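Local coordinates for Alpha/beta hydrolase fold-3 domain protein (Sulfolobus islandicus, PDB 5LK6) that probably hydrolyses carboxylic ester bonds as a lipase or carboxylesterase of the alpha/beta hydrolase fold, at residues P235-T240 and S291-V296; D91-A96 and G275-F280. One frame throughout, in Å; residues are numbered along the deposited sequence.

Interaction 1 (P235-T240 and S291-V296)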
# COMPACT_ATOMS: atom_id res chain seq x y z
N PRO A 235 -15.52 7.27 -2.07
CA PRO A 235 -14.10 7.13 -2.34
C PRO A 235 -13.62 5.69 -2.10
O PRO A 235 -14.15 4.99 -1.24
CB PRO A 235 -13.46 8.14 -1.36
CG PRO A 235 -14.57 8.94 -0.79
CD PRO A 235 -15.77 8.07 -0.85
N ALA A 236 -12.59 5.28 -2.85
CA ALA A 236 -12.20 3.87 -2.95
C ALA A 236 -10.72 3.63 -2.67
O ALA A 236 -9.82 4.42 -3.07
CB ALA A 236 -12.51 3.35 -4.33
N LEU A 237 -10.48 2.53 -1.98
CA LEU A 237 -9.19 1.89 -1.95
C LEU A 237 -9.30 0.60 -2.75
O LEU A 237 -10.07 -0.28 -2.40
CB LEU A 237 -8.76 1.55 -0.53
CG LEU A 237 -7.45 0.78 -0.39
CD1 LEU A 237 -6.28 1.52 -1.01
CD2 LEU A 237 -7.24 0.50 1.08
N ILE A 238 -8.50 0.49 -3.81
CA ILE A 238 -8.48 -0.72 -4.63
C ILE A 238 -7.09 -1.35 -4.52
O ILE A 238 -6.11 -0.67 -4.74
CB ILE A 238 -8.87 -0.42 -6.07
CG1 ILE A 238 -10.30 0.08 -6.05
CG2 ILE A 238 -8.80 -1.69 -6.88
CD1 ILE A 238 -10.83 0.59 -7.39
N ILE A 239 -7.05 -2.62 -4.15
CA ILE A 239 -5.81 -3.37 -4.01
C ILE A 239 -5.82 -4.43 -5.06
O ILE A 239 -6.82 -5.10 -5.29
CB ILE A 239 -5.71 -4.05 -2.65
CG1 ILE A 239 -5.47 -3.01 -1.59
CG2 ILE A 239 -4.60 -5.11 -2.58
CD1 ILE A 239 -5.77 -3.57 -0.21
N THR A 240 -4.64 -4.66 -5.65
CA THR A 240 -4.51 -5.51 -6.81
C THR A 240 -3.24 -6.34 -6.58
O THR A 240 -2.32 -5.98 -5.75
CB THR A 240 -4.59 -4.52 -7.99
OG1 THR A 240 -5.80 -4.72 -8.80
CG2 THR A 240 -3.43 -4.42 -8.73
N SER A 291 -2.74 -3.85 7.26
CA SER A 291 -2.32 -2.57 7.75
C SER A 291 -2.78 -1.41 6.89
O SER A 291 -3.31 -0.43 7.41
CB SER A 291 -0.81 -2.54 7.84
OG SER A 291 -0.32 -3.30 8.91
N LEU A 292 -2.62 -1.50 5.56
CA LEU A 292 -3.10 -0.41 4.66
C LEU A 292 -4.59 -0.14 4.85
O LEU A 292 -5.00 1.00 5.03
CB LEU A 292 -2.80 -0.71 3.20
CG LEU A 292 -3.16 0.36 2.15
CD1 LEU A 292 -2.43 1.64 2.43
CD2 LEU A 292 -2.75 -0.17 0.81
N ILE A 293 -5.35 -1.21 4.87
CA ILE A 293 -6.77 -1.17 5.00
C ILE A 293 -7.16 -0.52 6.32
O ILE A 293 -8.01 0.40 6.37
CB ILE A 293 -7.37 -2.60 4.85
CG1 ILE A 293 -7.23 -3.05 3.39
CG2 ILE A 293 -8.85 -2.62 5.23
CD1 ILE A 293 -7.44 -4.53 3.18
N GLY A 294 -6.55 -0.99 7.39
CA GLY A 294 -6.86 -0.47 8.71
C GLY A 294 -6.59 1.05 8.85
O GLY A 294 -7.44 1.82 9.30
N SER A 295 -5.42 1.47 8.43
CA SER A 295 -5.00 2.82 8.66
C SER A 295 -5.74 3.78 7.70
O SER A 295 -6.01 4.92 8.04
CB SER A 295 -3.44 2.94 8.67
OG SER A 295 -2.86 2.63 7.41
N VAL A 296 -6.12 3.32 6.52
CA VAL A 296 -6.99 4.13 5.69
C VAL A 296 -8.36 4.30 6.36
O VAL A 296 -8.87 5.40 6.42
CB VAL A 296 -7.08 3.56 4.26
CG1 VAL A 296 -8.23 4.11 3.46
CG2 VAL A 296 -5.81 3.86 3.52
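L237 points one methyl, CD2, from the sheet into the flank of the helix, where it meets three residues at once. L292 presents its branch carbon, CG, at 4.2 Å from L237 CD2. I293 CG1 lies equally far from that methyl, at 4.2 Å. V296, one turn after L292, brings its CG2 to 4.4 Å from L237 CD2. The leucine's CG stands anti to the backbone N (chi1 176°), which puts the branch carbon on the helix side, and the second torsion then leaves CD2 as the touching methyl.

The second apolar meeting is simpler. I239 CD1 comes to 3.9 Å from I293 CD1 and just as near to I293 CG1, so a single methyl rests on the last bond of the other isoleucine. The two side chains cross at about a right angle.

Between the segments the contact is apolar. The strand's backbone bonds go to its sheet neighbours, and the helix carries its own, such as V296 N to L292 O at 3.0 Å. The joint is greasy side chain against greasy side chain, with the axes 10.5 Å apart and antiparallel at 176°.

This is helix-on-sheet packing in an alpha/beta hydrolase core. I293 also lies on I174 and I176 of the adjoining strand 173-176, and Y172 touches both L237 and V296. Helix 247-259 packs on I238, the neighbour of L237 and I239 in the strand. S291, L292, S295 and V296 also meet the second subunit, L292 and V296 both against its D288.

Interaction 2 (D91-A96 and G275-F280)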
# COMPACT_ATOMS: atom_id res chain seq x y z
N ASP A 91 -12.94 -15.58 9.57
CA ASP A 91 -12.93 -15.04 10.88
C ASP A 91 -11.50 -14.51 11.26
O ASP A 91 -11.39 -13.41 11.80
CB ASP A 91 -13.51 -16.10 11.86
CG ASP A 91 -13.61 -15.59 13.33
OD1 ASP A 91 -14.65 -14.97 13.70
OD2 ASP A 91 -12.60 -15.84 14.06
N PRO A 92 -10.44 -15.26 10.93
CA PRO A 92 -9.12 -14.68 11.14
C PRO A 92 -8.84 -13.35 10.41
O PRO A 92 -8.29 -12.41 11.00
CB PRO A 92 -8.17 -15.77 10.64
CG PRO A 92 -8.91 -17.03 10.89
CD PRO A 92 -10.34 -16.68 10.55
N LEU A 93 -9.24 -13.25 9.16
CA LEU A 93 -9.03 -12.01 8.45
C LEU A 93 -9.87 -10.87 9.03
O LEU A 93 -9.39 -9.75 9.12
CB LEU A 93 -9.34 -12.23 6.97
CG LEU A 93 -9.28 -11.02 6.04
CD1 LEU A 93 -7.91 -10.39 6.03
CD2 LEU A 93 -9.67 -11.47 4.65
N CYS A 94 -11.12 -11.16 9.37
CA CYS A 94 -12.03 -10.11 9.77
C CYS A 94 -11.59 -9.60 11.11
O CYS A 94 -11.66 -8.42 11.36
CB CYS A 94 -13.46 -10.59 9.85
SG CYS A 94 -14.25 -10.67 8.23
N ARG A 95 -11.11 -10.51 11.95
CA ARG A 95 -10.52 -10.12 13.24
C ARG A 95 -9.36 -9.20 13.05
O ARG A 95 -9.27 -8.22 13.73
CB ARG A 95 -10.04 -11.34 14.04
CG ARG A 95 -11.17 -12.06 14.77
CD ARG A 95 -10.66 -13.40 15.28
NE ARG A 95 -11.71 -14.03 16.09
CZ ARG A 95 -12.02 -13.70 17.35
NH1 ARG A 95 -11.35 -12.79 18.04
NH2 ARG A 95 -13.04 -14.32 17.91
N ALA A 96 -8.47 -9.54 12.10
CA ALA A 96 -7.27 -8.77 11.82
C ALA A 96 -7.60 -7.40 11.24
O ALA A 96 -6.95 -6.42 11.58
CB ALA A 96 -6.36 -9.52 10.88
N GLY A 275 -5.79 -13.58 -3.62
CA GLY A 275 -6.19 -14.20 -2.34
C GLY A 275 -5.17 -14.09 -1.20
O GLY A 275 -5.40 -14.67 -0.14
N PHE A 276 -4.08 -13.36 -1.39
CA PHE A 276 -3.00 -13.33 -0.45
C PHE A 276 -3.34 -12.82 0.98
O PHE A 276 -2.66 -13.19 1.92
CB PHE A 276 -1.73 -12.61 -1.03
CG PHE A 276 -1.81 -11.10 -1.13
CD1 PHE A 276 -2.49 -10.48 -2.17
CD2 PHE A 276 -1.13 -10.29 -0.23
CE1 PHE A 276 -2.55 -9.11 -2.27
CE2 PHE A 276 -1.19 -8.90 -0.32
CZ PHE A 276 -1.92 -8.31 -1.34
N LEU A 277 -4.36 -11.97 1.16
CA LEU A 277 -4.78 -11.56 2.50
C LEU A 277 -5.33 -12.74 3.35
O LEU A 277 -5.17 -12.73 4.55
CB LEU A 277 -5.83 -10.43 2.48
CG LEU A 277 -5.27 -9.02 2.28
CD1 LEU A 277 -4.82 -8.79 0.85
CD2 LEU A 277 -6.31 -7.98 2.71
N SER A 278 -5.98 -13.72 2.71
CA SER A 278 -6.52 -14.86 3.44
C SER A 278 -5.37 -15.71 4.04
O SER A 278 -5.58 -16.45 5.03
CB SER A 278 -7.46 -15.71 2.55
OG SER A 278 -8.60 -15.00 2.09
N PHE A 279 -4.16 -15.58 3.47
CA PHE A 279 -3.01 -16.38 3.86
C PHE A 279 -1.90 -15.51 4.36
O PHE A 279 -0.70 -15.80 4.17
CB PHE A 279 -2.57 -17.26 2.70
CG PHE A 279 -3.71 -17.91 2.06
CD1 PHE A 279 -4.48 -18.76 2.78
CD2 PHE A 279 -4.11 -17.57 0.76
CE1 PHE A 279 -5.63 -19.33 2.20
CE2 PHE A 279 -5.23 -18.14 0.17
CZ PHE A 279 -6.00 -19.02 0.89
N PHE A 280 -2.30 -14.49 5.12
CA PHE A 280 -1.34 -13.53 5.68
C PHE A 280 -0.23 -14.14 6.55
O PHE A 280 0.84 -13.58 6.56
CB PHE A 280 -2.03 -12.36 6.39
CG PHE A 280 -2.81 -12.73 7.64
CD1 PHE A 280 -2.16 -12.87 8.86
CD2 PHE A 280 -4.20 -12.88 7.60
CE1 PHE A 280 -2.89 -13.19 10.02
CE2 PHE A 280 -4.92 -13.20 8.73
CZ PHE A 280 -4.27 -13.36 9.94
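Just ahead of P92, whose carbonyl oxygen meets the F280 ring, D91 OD1 is gripped by two groups, R61 NH1 in a salt bridge and Y63 OH in a hydrogen bond. The other carboxylate oxygen, D91 OD2, takes R95 NE at 2.9 Å, a salt bridge one turn long in which the oxygen lies in the guanidinium plane but the donor is 29° out of the carboxylate plane.

P92 O accepts a backbone hydrogen bond from A96 N at 3.1 Å, and F280 CE2 lies 4.1 Å from that oxygen. The same ring carbon comes to 4.3 Å from L93 CA, and A96 CB approaches at F280 CZ. The phenylalanine thus lies obliquely against one turn of the helix, touching main chain as much as side chain. Its CG sits between the backbone N and the carbonyl carbon (chi1 66°), and from there the ring reaches the turn P92-A96.

L93 makes the second half of the contact. Its CD1 reaches L277 O at 3.9 Å and, beside it, L277 CB at 4.1 Å, the two leucines crossing obliquely. The other methyl, CD2, comes only to 4.5 Å from S278 OG, a loose contact. L277 O lies at the edge of the F280 ring, in its plane, while Y177 OH bonds L277 N. I290 of helix 285-302 touches both L93 and F280.

Taken together, the chemistry is that of an apolar interface: P92 O is bonded by A96 N, L277 O receives a weak bond from F280 N, and the hold on the loop after strand 272-273 comes from the L93 methyls, A96 CB and the F280 ring.

Overall arrangement
Helix 285-302 is the link between the two sites. Interaction 1 seats it on the sheet, and I293 CD1 reaches L277 CD2 of interaction 2 at 3.7 Å, so I293 packs on the strand and on the loop at once. The centres of the two contacts are about 14 Å apart, and their segments alternate along the chain. Both lead toward the probable Ser-His-Asp triad, S151, H274 and D244. Strand 236-241 runs up to just before D244, and segment 275-280 begins directly after H274. The side chain of S278 lies near these residues without touching them.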